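Local coordinates for penicillin-binding protein 2B (Streptococcus pneumoniae, PDB 2WAD) that binds penicillin and acts as a peptidoglycan transpeptidase, forming peptide cross-links between neighbouring glycan strands during peripheral cell-wall synthesis, at residues Y485-A490 / A529-T534; G539-P544 / E570-N575; D497-L502 / N522-Q527; G385-A390 / N633-A638; A390-S395 / S480-Y485. One frame throughout, in Å; residues are numbered along the deposited sequence.

Contact 1 of 5, residues Y485-A490 / A529-T534. Unlike the reference sequence in segment 485-490: Ser489 (reference Thr).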
# COMPACT_ATOMS: atom_id res chain seq x y z
N TYR A 485 -7.98 -17.67 6.51
CA TYR A 485 -7.07 -17.07 7.48
C TYR A 485 -6.26 -15.99 6.81
O TYR A 485 -5.39 -15.35 7.43
CB TYR A 485 -6.13 -18.10 8.07
CG TYR A 485 -6.72 -18.99 9.14
CD1 TYR A 485 -6.76 -18.59 10.47
CD2 TYR A 485 -7.11 -20.30 8.84
CE1 TYR A 485 -7.27 -19.45 11.46
CE2 TYR A 485 -7.59 -21.16 9.82
CZ TYR A 485 -7.67 -20.74 11.13
OH TYR A 485 -8.17 -21.61 12.10
N GLY A 486 -6.57 -15.80 5.53
CA GLY A 486 -5.88 -14.79 4.72
C GLY A 486 -4.62 -15.31 4.06
O GLY A 486 -3.83 -14.56 3.48
N LEU A 487 -4.39 -16.61 4.16
CA LEU A 487 -3.22 -17.21 3.52
C LEU A 487 -3.57 -17.56 2.06
O LEU A 487 -4.22 -18.57 1.80
CB LEU A 487 -2.82 -18.47 4.30
CG LEU A 487 -2.50 -18.26 5.79
CD1 LEU A 487 -2.27 -19.55 6.53
CD2 LEU A 487 -1.27 -17.35 5.94
N GLY A 488 -3.17 -16.73 1.10
CA GLY A 488 -3.50 -16.95 -0.31
C GLY A 488 -4.72 -16.16 -0.77
O GLY A 488 -5.14 -16.29 -1.91
N SER A 489 -5.27 -15.30 0.09
CA SER A 489 -6.40 -14.47 -0.32
C SER A 489 -6.08 -13.02 0.02
O SER A 489 -5.19 -12.78 0.84
CB SER A 489 -7.70 -14.89 0.40
OG SER A 489 -7.51 -14.91 1.81
N ALA A 490 -6.80 -12.09 -0.62
CA ALA A 490 -6.76 -10.67 -0.25
C ALA A 490 -6.95 -10.46 1.23
O ALA A 490 -7.87 -11.03 1.82
CB ALA A 490 -7.85 -9.88 -1.02
N ALA A 529 0.62 -12.21 9.25
CA ALA A 529 0.08 -11.53 10.43
C ALA A 529 -1.43 -11.68 10.59
O ALA A 529 -1.93 -11.83 11.70
CB ALA A 529 0.48 -10.06 10.49
N GLN A 530 -2.18 -11.55 9.50
CA GLN A 530 -3.65 -11.61 9.59
C GLN A 530 -4.03 -13.02 10.03
O GLN A 530 -5.00 -13.21 10.74
CB GLN A 530 -4.31 -11.35 8.22
CG GLN A 530 -5.87 -11.35 8.25
CD GLN A 530 -6.44 -10.92 6.90
OE1 GLN A 530 -6.07 -11.48 5.86
NE2 GLN A 530 -7.27 -9.88 6.90
N TYR A 531 -3.25 -14.01 9.60
CA TYR A 531 -3.54 -15.40 9.95
C TYR A 531 -3.43 -15.60 11.47
O TYR A 531 -4.38 -16.04 12.13
CB TYR A 531 -2.64 -16.35 9.14
CG TYR A 531 -2.27 -17.67 9.78
CD1 TYR A 531 -3.26 -18.60 10.12
CD2 TYR A 531 -0.94 -18.04 9.98
CE1 TYR A 531 -2.95 -19.82 10.66
CE2 TYR A 531 -0.61 -19.28 10.53
CZ TYR A 531 -1.63 -20.16 10.86
OH TYR A 531 -1.36 -21.40 11.42
N VAL A 532 -2.30 -15.21 12.06
CA VAL A 532 -2.20 -15.38 13.51
C VAL A 532 -3.16 -14.46 14.27
O VAL A 532 -3.65 -14.85 15.34
CB VAL A 532 -0.76 -15.27 14.07
CG1 VAL A 532 -0.18 -13.85 13.81
CG2 VAL A 532 -0.78 -15.55 15.57
N ALA A 533 -3.46 -13.28 13.71
CA ALA A 533 -4.42 -12.35 14.36
C ALA A 533 -5.83 -12.93 14.37
O ALA A 533 -6.59 -12.71 15.33
CB ALA A 533 -4.44 -10.97 13.68
N THR A 534 -6.17 -13.67 13.32
CA THR A 534 -7.46 -14.36 13.20
C THR A 534 -7.63 -15.42 14.28
O THR A 534 -8.67 -15.53 14.93
CB THR A 534 -7.62 -14.99 11.78
OG1 THR A 534 -7.60 -13.95 10.78
CG2 THR A 534 -8.91 -15.78 11.66

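Contact 2 of 5, residues G539-P544 / E570-N575. Unlike the reference sequence in segment 539-544: Leu542 (reference Val). Unlike the reference sequence in segment 570-575: Ile571 (reference Met).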
# COMPACT_ATOMS: atom_id res chain seq x y z
N GLY A 539 -11.20 -16.68 15.43
CA GLY A 539 -11.69 -17.13 14.13
C GLY A 539 -12.35 -16.04 13.30
O GLY A 539 -12.72 -16.25 12.16
N VAL A 540 -12.53 -14.87 13.88
CA VAL A 540 -13.05 -13.73 13.13
C VAL A 540 -11.93 -12.88 12.52
O VAL A 540 -11.21 -12.15 13.19
CB VAL A 540 -13.97 -12.84 13.98
CG1 VAL A 540 -14.38 -11.61 13.17
CG2 VAL A 540 -15.18 -13.65 14.46
N ARG A 541 -11.82 -13.00 11.21
CA ARG A 541 -10.71 -12.41 10.49
C ARG A 541 -11.03 -10.96 10.16
O ARG A 541 -12.12 -10.66 9.69
CB ARG A 541 -10.55 -13.20 9.21
CG ARG A 541 -9.44 -12.73 8.29
CD ARG A 541 -9.43 -13.72 7.14
NE ARG A 541 -8.68 -13.14 6.06
CZ ARG A 541 -9.13 -12.95 4.83
NH1 ARG A 541 -10.34 -13.35 4.46
NH2 ARG A 541 -8.32 -12.37 3.96
N LEU A 542 -10.10 -10.07 10.43
CA LEU A 542 -10.35 -8.64 10.36
C LEU A 542 -9.42 -8.00 9.33
O LEU A 542 -8.26 -8.37 9.22
CB LEU A 542 -10.11 -8.00 11.72
CG LEU A 542 -10.99 -8.38 12.93
CD1 LEU A 542 -10.69 -7.41 14.09
CD2 LEU A 542 -12.50 -8.35 12.60
N ALA A 543 -9.95 -7.07 8.53
CA ALA A 543 -9.12 -6.36 7.58
C ALA A 543 -8.15 -5.50 8.37
O ALA A 543 -8.55 -4.78 9.30
CB ALA A 543 -9.97 -5.47 6.66
N PRO A 544 -6.86 -5.54 7.98
CA PRO A 544 -5.86 -4.67 8.58
C PRO A 544 -6.04 -3.26 8.04
O PRO A 544 -6.39 -3.08 6.88
CB PRO A 544 -4.52 -5.26 8.14
CG PRO A 544 -4.82 -6.37 7.21
CD PRO A 544 -6.31 -6.39 6.92
N GLU A 570 -15.18 -6.97 9.70
CA GLU A 570 -15.14 -8.43 9.71
C GLU A 570 -15.29 -8.97 8.29
O GLU A 570 -16.21 -8.57 7.57
CB GLU A 570 -16.25 -8.99 10.60
CG GLU A 570 -16.14 -8.54 12.02
CD GLU A 570 -17.02 -7.36 12.34
OE1 GLU A 570 -17.45 -6.64 11.41
OE2 GLU A 570 -17.29 -7.15 13.54
N ILE A 571 -14.38 -9.87 7.90
CA ILE A 571 -14.34 -10.39 6.54
C ILE A 571 -15.02 -11.76 6.41
O ILE A 571 -15.71 -12.05 5.43
CB ILE A 571 -12.88 -10.50 6.00
CG1 ILE A 571 -12.19 -9.13 6.06
CG2 ILE A 571 -12.85 -11.04 4.55
CD1 ILE A 571 -10.77 -9.13 5.48
N ASN A 572 -14.78 -12.61 7.41
CA ASN A 572 -15.38 -13.94 7.50
C ASN A 572 -15.12 -14.50 8.89
O ASN A 572 -14.35 -13.92 9.66
CB ASN A 572 -14.79 -14.88 6.46
CG ASN A 572 -13.28 -15.07 6.62
OD1 ASN A 572 -12.52 -14.18 6.29
ND2 ASN A 572 -12.86 -16.24 7.11
N LYS A 573 -15.77 -15.62 9.20
CA LYS A 573 -15.52 -16.34 10.44
C LYS A 573 -15.05 -17.72 10.04
O LYS A 573 -15.77 -18.38 9.31
CB LYS A 573 -16.80 -16.51 11.25
CG LYS A 573 -16.54 -16.93 12.68
CD LYS A 573 -17.81 -17.28 13.45
CE LYS A 573 -17.51 -17.55 14.91
NZ LYS A 573 -16.40 -18.53 15.02
N VAL A 574 -13.88 -18.15 10.50
CA VAL A 574 -13.37 -19.49 10.21
C VAL A 574 -14.38 -20.55 10.68
O VAL A 574 -14.88 -20.49 11.80
CB VAL A 574 -11.97 -19.76 10.87
CG1 VAL A 574 -11.47 -21.20 10.55
CG2 VAL A 574 -10.94 -18.66 10.43
N ASN A 575 -14.61 -21.55 9.83
CA ASN A 575 -15.68 -22.55 10.02
C ASN A 575 -15.30 -23.72 10.91
O ASN A 575 -15.42 -24.90 10.53
CB ASN A 575 -16.20 -23.05 8.66
CG ASN A 575 -17.47 -23.89 8.81
OD1 ASN A 575 -18.25 -23.65 9.73
ND2 ASN A 575 -17.66 -24.88 7.94

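Contact 3 of 5, residues D497-L502 / N522-Q527. Unlike the reference sequence in segment 497-502: Leu502 (reference Phe).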
# COMPACT_ATOMS: atom_id res chain seq x y z
N ASP A 497 -2.96 -1.75 -3.92
CA ASP A 497 -2.58 -3.02 -4.53
C ASP A 497 -1.67 -3.89 -3.67
O ASP A 497 -0.49 -3.59 -3.50
CB ASP A 497 -1.89 -2.76 -5.88
CG ASP A 497 -1.63 -4.04 -6.66
OD1 ASP A 497 -2.50 -4.95 -6.63
OD2 ASP A 497 -0.57 -4.14 -7.31
N GLU A 498 -2.19 -5.00 -3.15
CA GLU A 498 -1.37 -5.91 -2.37
C GLU A 498 -1.13 -7.17 -3.21
O GLU A 498 -1.98 -7.58 -3.99
CB GLU A 498 -2.11 -6.30 -1.09
CG GLU A 498 -3.47 -6.93 -1.36
CD GLU A 498 -4.18 -7.38 -0.11
OE1 GLU A 498 -5.41 -7.20 -0.04
OE2 GLU A 498 -3.51 -7.90 0.81
N SER A 499 0.02 -7.81 -3.04
CA SER A 499 0.16 -9.19 -3.52
C SER A 499 -0.77 -10.13 -2.75
O SER A 499 -0.92 -9.99 -1.54
CB SER A 499 1.59 -9.67 -3.30
OG SER A 499 1.71 -11.01 -3.72
N THR A 500 -1.40 -11.07 -3.44
CA THR A 500 -2.18 -12.10 -2.75
C THR A 500 -1.47 -13.45 -2.66
O THR A 500 -2.06 -14.45 -2.25
CB THR A 500 -3.59 -12.30 -3.34
OG1 THR A 500 -3.47 -12.76 -4.69
CG2 THR A 500 -4.39 -11.00 -3.32
N GLY A 501 -0.18 -13.46 -2.97
CA GLY A 501 0.66 -14.64 -2.83
C GLY A 501 1.09 -15.28 -4.14
O GLY A 501 0.69 -14.85 -5.22
N LEU A 502 1.96 -16.28 -4.07
CA LEU A 502 2.27 -17.07 -5.26
C LEU A 502 1.59 -18.41 -5.05
O LEU A 502 2.06 -19.18 -4.20
CB LEU A 502 3.79 -17.27 -5.43
CG LEU A 502 4.34 -17.61 -6.82
CD1 LEU A 502 5.86 -17.46 -6.88
CD2 LEU A 502 3.96 -19.01 -7.28
N ASN A 522 3.47 -19.55 -1.54
CA ASN A 522 4.15 -18.42 -0.89
C ASN A 522 3.18 -17.29 -0.50
O ASN A 522 2.30 -16.93 -1.28
CB ASN A 522 5.16 -17.74 -1.85
CG ASN A 522 6.40 -18.60 -2.15
OD1 ASN A 522 7.53 -18.09 -2.18
ND2 ASN A 522 6.21 -19.89 -2.40
N TYR A 523 3.38 -16.70 0.68
CA TYR A 523 2.50 -15.68 1.23
C TYR A 523 3.29 -14.43 1.62
O TYR A 523 4.51 -14.50 1.82
CB TYR A 523 1.82 -16.25 2.48
CG TYR A 523 1.06 -17.55 2.27
CD1 TYR A 523 0.17 -17.72 1.20
CD2 TYR A 523 1.25 -18.61 3.12
CE1 TYR A 523 -0.54 -18.90 1.02
CE2 TYR A 523 0.58 -19.80 2.94
CZ TYR A 523 -0.33 -19.93 1.91
OH TYR A 523 -0.98 -21.15 1.78
N THR A 524 2.60 -13.29 1.71
CA THR A 524 3.23 -12.05 2.17
C THR A 524 3.26 -11.98 3.71
O THR A 524 2.53 -12.68 4.39
CB THR A 524 2.44 -10.81 1.72
OG1 THR A 524 1.20 -10.79 2.45
CG2 THR A 524 2.15 -10.82 0.22
N PRO A 525 4.11 -11.11 4.27
CA PRO A 525 4.15 -10.99 5.73
C PRO A 525 2.82 -10.46 6.29
O PRO A 525 2.45 -10.84 7.40
CB PRO A 525 5.34 -10.05 5.99
CG PRO A 525 6.24 -10.23 4.78
CD PRO A 525 5.30 -10.54 3.61
N MET A 526 2.11 -9.59 5.56
CA MET A 526 0.81 -9.10 6.00
C MET A 526 -0.21 -10.24 6.11
O MET A 526 -0.95 -10.32 7.10
CB MET A 526 0.33 -7.95 5.10
CG MET A 526 -1.00 -7.30 5.49
SD MET A 526 -0.87 -6.40 7.06
CE MET A 526 0.35 -5.17 6.62
N GLN A 527 -0.23 -11.14 5.13
CA GLN A 527 -1.11 -12.33 5.17
C GLN A 527 -0.80 -13.20 6.40
O GLN A 527 -1.72 -13.73 7.06
CB GLN A 527 -0.97 -13.16 3.88
CG GLN A 527 -1.58 -12.50 2.60
CD GLN A 527 -1.34 -13.33 1.35
OE1 GLN A 527 -0.21 -13.64 1.03
NE2 GLN A 527 -2.41 -13.67 0.64
O HOH W 1 -0.51 -9.10 1.16

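Contact 4 of 5, residues G385-A390 / N633-A638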
# COMPACT_ATOMS: atom_id res chain seq x y z
N GLY A 385 6.58 -22.00 5.71
CA GLY A 385 7.02 -23.07 6.58
C GLY A 385 5.98 -23.44 7.63
O GLY A 385 4.77 -23.21 7.44
N SER A 386 6.45 -23.94 8.77
CA SER A 386 5.63 -24.64 9.76
C SER A 386 4.63 -23.77 10.53
O SER A 386 3.83 -24.28 11.31
CB SER A 386 6.53 -25.38 10.75
OG SER A 386 6.90 -26.67 10.27
N VAL A 387 4.73 -22.46 10.40
CA VAL A 387 3.76 -21.60 11.06
C VAL A 387 2.33 -21.98 10.67
O VAL A 387 1.44 -21.90 11.49
CB VAL A 387 4.04 -20.11 10.81
CG1 VAL A 387 5.38 -19.74 11.45
CG2 VAL A 387 4.05 -19.80 9.30
N VAL A 388 2.12 -22.46 9.45
CA VAL A 388 0.79 -22.65 8.91
C VAL A 388 0.09 -23.92 9.39
O VAL A 388 -1.03 -24.16 8.98
CB VAL A 388 0.77 -22.69 7.36
CG1 VAL A 388 1.41 -21.43 6.74
CG2 VAL A 388 1.36 -23.99 6.85
N LYS A 389 0.71 -24.71 10.27
CA LYS A 389 0.17 -26.01 10.60
C LYS A 389 -1.22 -25.99 11.26
O LYS A 389 -2.01 -26.93 11.10
CB LYS A 389 1.20 -26.84 11.37
CG LYS A 389 2.32 -27.31 10.45
CD LYS A 389 3.43 -28.04 11.20
CE LYS A 389 4.47 -28.51 10.19
NZ LYS A 389 5.69 -29.19 10.73
N ALA A 390 -1.53 -24.92 11.96
CA ALA A 390 -2.85 -24.74 12.56
C ALA A 390 -3.97 -24.58 11.53
O ALA A 390 -5.13 -24.94 11.79
CB ALA A 390 -2.85 -23.54 13.47
N ASN A 633 10.72 -18.64 10.30
CA ASN A 633 9.58 -17.74 10.46
C ASN A 633 8.91 -17.97 11.82
O ASN A 633 9.11 -19.01 12.44
CB ASN A 633 8.58 -18.00 9.33
CG ASN A 633 9.17 -17.77 7.95
OD1 ASN A 633 10.13 -16.99 7.76
ND2 ASN A 633 8.62 -18.46 6.96
N ALA A 634 8.09 -17.04 12.28
CA ALA A 634 7.41 -17.22 13.56
C ALA A 634 6.15 -16.36 13.58
O ALA A 634 6.15 -15.28 13.01
CB ALA A 634 8.34 -16.81 14.73
N VAL A 635 5.09 -16.84 14.22
CA VAL A 635 3.90 -16.03 14.49
C VAL A 635 3.60 -16.13 16.00
O VAL A 635 3.90 -17.14 16.61
CB VAL A 635 2.67 -16.51 13.65
CG1 VAL A 635 2.94 -16.35 12.16
CG2 VAL A 635 2.31 -17.96 13.94
N ALA A 636 3.02 -15.09 16.59
CA ALA A 636 2.75 -15.07 18.03
C ALA A 636 1.64 -14.08 18.34
O ALA A 636 1.41 -13.14 17.59
CB ALA A 636 4.04 -14.65 18.79
N TYR A 637 0.96 -14.26 19.47
CA TYR A 637 0.10 -13.21 20.03
C TYR A 637 0.22 -13.15 21.55
O TYR A 637 0.78 -14.06 22.17
CB TYR A 637 -1.35 -13.40 19.61
CG TYR A 637 -1.95 -14.73 20.01
CD1 TYR A 637 -2.47 -14.94 21.29
CD2 TYR A 637 -1.97 -15.81 19.12
CE1 TYR A 637 -3.01 -16.19 21.66
CE2 TYR A 637 -2.52 -17.03 19.47
CZ TYR A 637 -3.02 -17.22 20.74
OH TYR A 637 -3.54 -18.46 21.07
N ALA A 638 -0.33 -12.09 22.15
CA ALA A 638 -0.18 -11.81 23.57
C ALA A 638 -1.04 -10.61 23.96
O ALA A 638 -1.32 -9.74 23.14
CB ALA A 638 1.30 -11.52 23.92

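Contact 5 of 5, residues A390-S395 / S480-Y485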
# COMPACT_ATOMS: atom_id res chain seq x y z
N ALA A 390 -1.53 -24.92 11.96
CA ALA A 390 -2.85 -24.74 12.56
C ALA A 390 -3.97 -24.58 11.53
O ALA A 390 -5.13 -24.94 11.79
CB ALA A 390 -2.85 -23.54 13.47
N ALA A 391 -3.65 -24.03 10.35
CA ALA A 391 -4.67 -23.89 9.32
C ALA A 391 -4.95 -25.25 8.69
O ALA A 391 -6.10 -25.56 8.35
CB ALA A 391 -4.29 -22.82 8.26
N THR A 392 -3.93 -26.09 8.54
CA THR A 392 -4.13 -27.44 7.99
C THR A 392 -4.98 -28.34 8.87
O THR A 392 -5.82 -29.08 8.36
CB THR A 392 -2.80 -28.17 7.76
OG1 THR A 392 -1.94 -27.31 7.01
CG2 THR A 392 -3.05 -29.45 7.00
N ILE A 393 -4.72 -28.31 10.17
CA ILE A 393 -5.58 -28.97 11.13
C ILE A 393 -7.01 -28.44 11.03
O ILE A 393 -7.98 -29.20 11.10
CB ILE A 393 -5.03 -28.87 12.57
CG1 ILE A 393 -3.64 -29.50 12.65
CG2 ILE A 393 -5.89 -29.65 13.56
CD1 ILE A 393 -2.90 -29.26 13.99
N SER A 394 -7.18 -27.12 10.90
CA SER A 394 -8.53 -26.58 10.77
C SER A 394 -9.25 -27.24 9.57
O SER A 394 -10.41 -27.62 9.65
CB SER A 394 -8.49 -25.07 10.58
OG SER A 394 -7.91 -24.40 11.69
N SER A 395 -8.54 -27.36 8.46
CA SER A 395 -9.10 -27.98 7.27
C SER A 395 -9.50 -29.43 7.53
O SER A 395 -10.48 -29.90 6.96
CB SER A 395 -8.11 -27.87 6.11
OG SER A 395 -8.77 -28.00 4.87
N SER A 480 -8.81 -23.37 0.42
CA SER A 480 -9.98 -22.62 0.89
C SER A 480 -9.91 -22.34 2.38
O SER A 480 -10.15 -21.20 2.82
CB SER A 480 -11.29 -23.32 0.47
OG SER A 480 -12.38 -22.93 1.28
N THR A 481 -9.60 -23.36 3.17
CA THR A 481 -9.28 -23.08 4.58
C THR A 481 -8.15 -22.07 4.77
O THR A 481 -8.29 -21.14 5.54
CB THR A 481 -8.91 -24.36 5.35
OG1 THR A 481 -9.89 -25.37 5.07
CG2 THR A 481 -8.86 -24.07 6.85
N PHE A 482 -7.01 -22.28 4.11
CA PHE A 482 -5.93 -21.28 4.14
C PHE A 482 -6.43 -19.85 3.86
O PHE A 482 -6.14 -18.93 4.64
CB PHE A 482 -4.85 -21.67 3.12
CG PHE A 482 -4.00 -22.87 3.54
CD1 PHE A 482 -3.97 -23.31 4.85
CD2 PHE A 482 -3.23 -23.54 2.61
CE1 PHE A 482 -3.19 -24.41 5.23
CE2 PHE A 482 -2.42 -24.62 2.99
CZ PHE A 482 -2.41 -25.07 4.30
N GLY A 483 -7.21 -19.67 2.79
CA GLY A 483 -7.86 -18.40 2.48
C GLY A 483 -8.74 -17.83 3.58
O GLY A 483 -8.80 -16.60 3.76
N GLU A 484 -9.39 -18.69 4.37
CA GLU A 484 -10.14 -18.21 5.54
C GLU A 484 -9.29 -17.46 6.57
O GLU A 484 -9.82 -16.72 7.41
CB GLU A 484 -10.83 -19.37 6.25
CG GLU A 484 -12.00 -19.99 5.48
CD GLU A 484 -12.67 -21.06 6.32
OE1 GLU A 484 -12.19 -22.20 6.35
OE2 GLU A 484 -13.68 -20.77 6.99
N TYR A 485 -7.98 -17.67 6.51
CA TYR A 485 -7.07 -17.07 7.48
C TYR A 485 -6.26 -15.99 6.81
O TYR A 485 -5.39 -15.35 7.43
CB TYR A 485 -6.13 -18.10 8.07
CG TYR A 485 -6.72 -18.99 9.14
CD1 TYR A 485 -6.76 -18.59 10.47
CD2 TYR A 485 -7.11 -20.30 8.84
CE1 TYR A 485 -7.27 -19.45 11.46
CE2 TYR A 485 -7.59 -21.16 9.82
CZ TYR A 485 -7.67 -20.74 11.13
OH TYR A 485 -8.17 -21.61 12.10

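Contact 1 of 5, residues Y485-A490 / A529-T534
Tyr485 and Tyr531 form an offset edge-to-face aromatic pair within a buried contact that seats the turn leaving helix 471-484 against helix 525-536 in the transpeptidase region. Two measures define the pair: the ring planes stand at 89° and their centroids lie 5.3 Å apart, with the edge of Tyr531 directed at the face of Tyr485. The offset shows in the closest atoms, Tyr531 CD1 and Tyr485 CD1, 3.5 Å apart near the rim of the Tyr485 ring. Leu487 uses a different surface of Tyr531. Its CD1 is 3.9 Å from the centroid of the Tyr531 ring and 15° off the normal, a CH-pi contact over the face, while Leu487 CD2 touches Tyr531 CB at 3.6 Å. The phenol of Tyr531 reaches beyond this contact to Val387 O, close to the active-site serine.

Thr534 adds a methyl, with CG2 3.7 Å from Tyr485 CD1. Its hydroxyl is turned back into its own helix: Thr534 OG1 donates to Gln530 O at 2.7 Å, which fixes the rotation that presents the methyl. The backbone N of Thr534 reaches the same oxygen from the opposite face. No hydrogen bond joins the segments; the backbones meet through a CA-H...O contact of 3.1 Å from Tyr531 CA to Tyr485 O. With no side chain on Gly486, Gln530 OE1 comes within 3.5 Å of Gly486 CA, and the amide of Gln530 is bonded to Leu542 O and Arg541 NH2. Gly486, at positive phi with two bonds back into the last turn, makes this the Schellman motif that ends helix 471-484.

Contact 2 of 5, residues G539-P544 / E570-N575
The guanidinium of Arg541 has Ile571 CD1 over the centre of one face, 4.2 Å above its plane, and Asn572 OD1 at its edge. Arg541 NH1 donates to Asn572 OD1 at 3.0 Å; the oxygen lies close to the guanidinium plane, whereas the donor is tilted 30° from the carbonyl plane of the amide; the two flat groups are turned 53° against each other. Asn572 CG sits between the backbone N and the carbonyl carbon (chi1 60°), the crowded position, on the Arg541 side of the sheet. Its ND2 is bonded to Glu484 O, and Arg541 NH2 to Gln530 OE1, so both groups are tied to neighbouring parts of the domain.

Strands 540-542 and 570-573 form a two-stranded antiparallel sheet interrupted by a classic beta bulge. Val540 pairs with Lys573 and Leu542 with Glu570, so Arg541 alone faces both Ile571 and Asn572: Ile571 N donates to Arg541 O (3.0 Å), and Arg541 N to Asn572 O (3.1 Å). Beyond the bulge, Val574 N donates to Gly539 O at 2.8 Å.

On the other face of the sheet the contacts are apolar. Glu570 CG lies 3.7 Å from both Val540 CG1 and Leu542 CD2, with Leu542 and Glu570 running side by side. Val540 CG2 meets the aliphatic part of Lys573 at CG, 4.0 Å away.

Contact 3 of 5, residues D497-L502 / N522-Q527
Gln527, with CG anti to the carbonyl carbon (chi1 -70°) and an extended chain beyond, holds its amide against the backbone of Thr500. The first torsion of Thr524 (69°) puts OG1 between its backbone N and carbonyl carbon and leaves CG2 facing Ser499. The resulting bond from Gln527 NE2 to Thr500 O measures 3.0 Å, and the donor stands above the carbonyl plane of Thr500, 67° out of it. NE2 has a second partner in Ser489 O, so the amide nitrogen ties together two points of the same loop. Its oxygen works within its own segment: Thr524 N donates to Gln527 OE1 at 2.9 Å, in the amide plane and on a lone pair.

The reciprocal bond, Gln527 N to Thr524 OG1 at 3.1 Å, completes a capping box, with Thr524 as N-cap of helix 525-536. The cap is therefore joined directly to the loop 497-502, since the glutamine that closes the box also grips Thr500. A water bridges the same two parts. It accepts from Thr524 OG1 at 2.7 Å and donates to Ser499 O and Glu498 OE2, while Thr524 CG2 packs on Ser499 CB, 3.7 Å away. Ser499 OG accepts from Gly501 N, forming an ST turn that bends the loop.

Beyond that turn, Leu502 and Asn522 make a single antiparallel bridge of the hydrogen-bonded kind: Leu502 N donates to Asn522 O at 2.9 Å, and Asn522 N to Leu502 O at 3.0 Å. The side chain of Asn522 lies about 5 Å from a zinc ion.

Contact 4 of 5, residues G385-A390 / N633-A638
Val387 carries this contact, its CG1 branch lying against the backbone where strand 634-638 begins. CG1 is anti to the carbonyl carbon (chi1 -64°) and rests 3.9 Å from both Ala634 CA and Asn633 O. One step along the strand, Val635 turns its own branches to the same residue: Val635 CG1 is 4.1 Å from Val387 CB and Val635 CG2 is 4.2 Å from it. No hydrogen bond crosses, and only 182 Å² is buried, so the two segments meet through van der Waals contacts of modest closeness.

The next shell fixes both partners. Val387 O accepts from Tyr531 OH, and Val635 is backed by Val532 and Phe588. Asn633 spans the start of the strand, with ND2 bonded to Pro384 O just ahead of Gly385 and OD1 bonded to Phe651 N, so its amide ties the turn before the helix to the chain after strand 645-650. Strand 634-638 itself lies between strands 645-650 and 613-616, the latter carrying Lys615.

Ser386 and Lys389 point elsewhere than Val387. The extended Lys389 side chain donates from NZ to Ser386 OG at 2.8 Å; NZ is also bonded to Asn445 OD1 and Ser443 O, and Ser386 OG to Ser443 OG. Ser386 is the residue assigned to the acyl-ester intermediate. Ser386 in the 3-10 turn that leads into helix 389-398 and Lys389 at that helix's first residue, with Ser443, Asn445 and Lys615 around them, are consistent with the SxxK, SxN and KTG motifs of the penicillin-binding transpeptidase active site.

Contact 5 of 5, residues A390-S395 / S480-Y485
Ala391 CB and the edge of the Phe482 ring form the close-packed part of this helix-helix contact, with Phe482 CD1 3.5 Å from the methyl carbon. Phe482 CZ continues along the same helix to Thr392 OG1, at 3.5 Å and in the ring plane; that oxygen is itself bonded to Ala516 O. Thr481 CG2, anti to its backbone N (OG1 chi1 -48°), fills the adjoining position at 3.5 Å from Ala391 O, and also touches Ser394 CB. On the remaining flank, Tyr485 CD2 lies 3.8 Å from Ala391 CB.

The segment axes cross at 124° with a closest approach of 8.9 Å. Thr481, Phe482 and Tyr485 make the contact from their segment, while the rest of it is much looser: Ser480 is solvent-exposed and Gly483 partly so, and neither meets segment 390-395. Glu484 also stays clear of that segment, its OE1 lying near Glu398 OE1.

Hydroxyls border the apolar centre. Tyr485 OH donates to Ser394 OG at 2.8 Å, and Ser394 OG passes the chain on to Ala390 O at 2.8 Å, approaching from the face opposite to Ser394 N. Ser395 OG donates to Thr481 OG1 at 2.9 Å, and Thr481 OG1 is bonded to Glu398 OE2. These buried hydroxyls are thus paired with one another, with Ala390 O and with Glu398, and donating and accepting at once restricts the rotation of Ser394.

From the N terminus, contact 4 opens first: 385-390 waits for 633-638, and that long loop encloses every other contact. Within it, contact 5 closes when 480-485 meets 390-395, joining helices 389-398 and 471-484. Tyr485 then belongs also to contact 1, which opens there and closes on helix 525-536; contact 3 lies wholly within that loop and attaches its intervening chain to the start of the same helix. Contact 2 follows in series, pairing strand 540-542, next after that helix, with strand 570-573. No loops cross. Helix 525-536 takes part in contacts 1 and 3 and touches the others: Tyr531 reaches contacts 4 and 5, Gln530 contact 2.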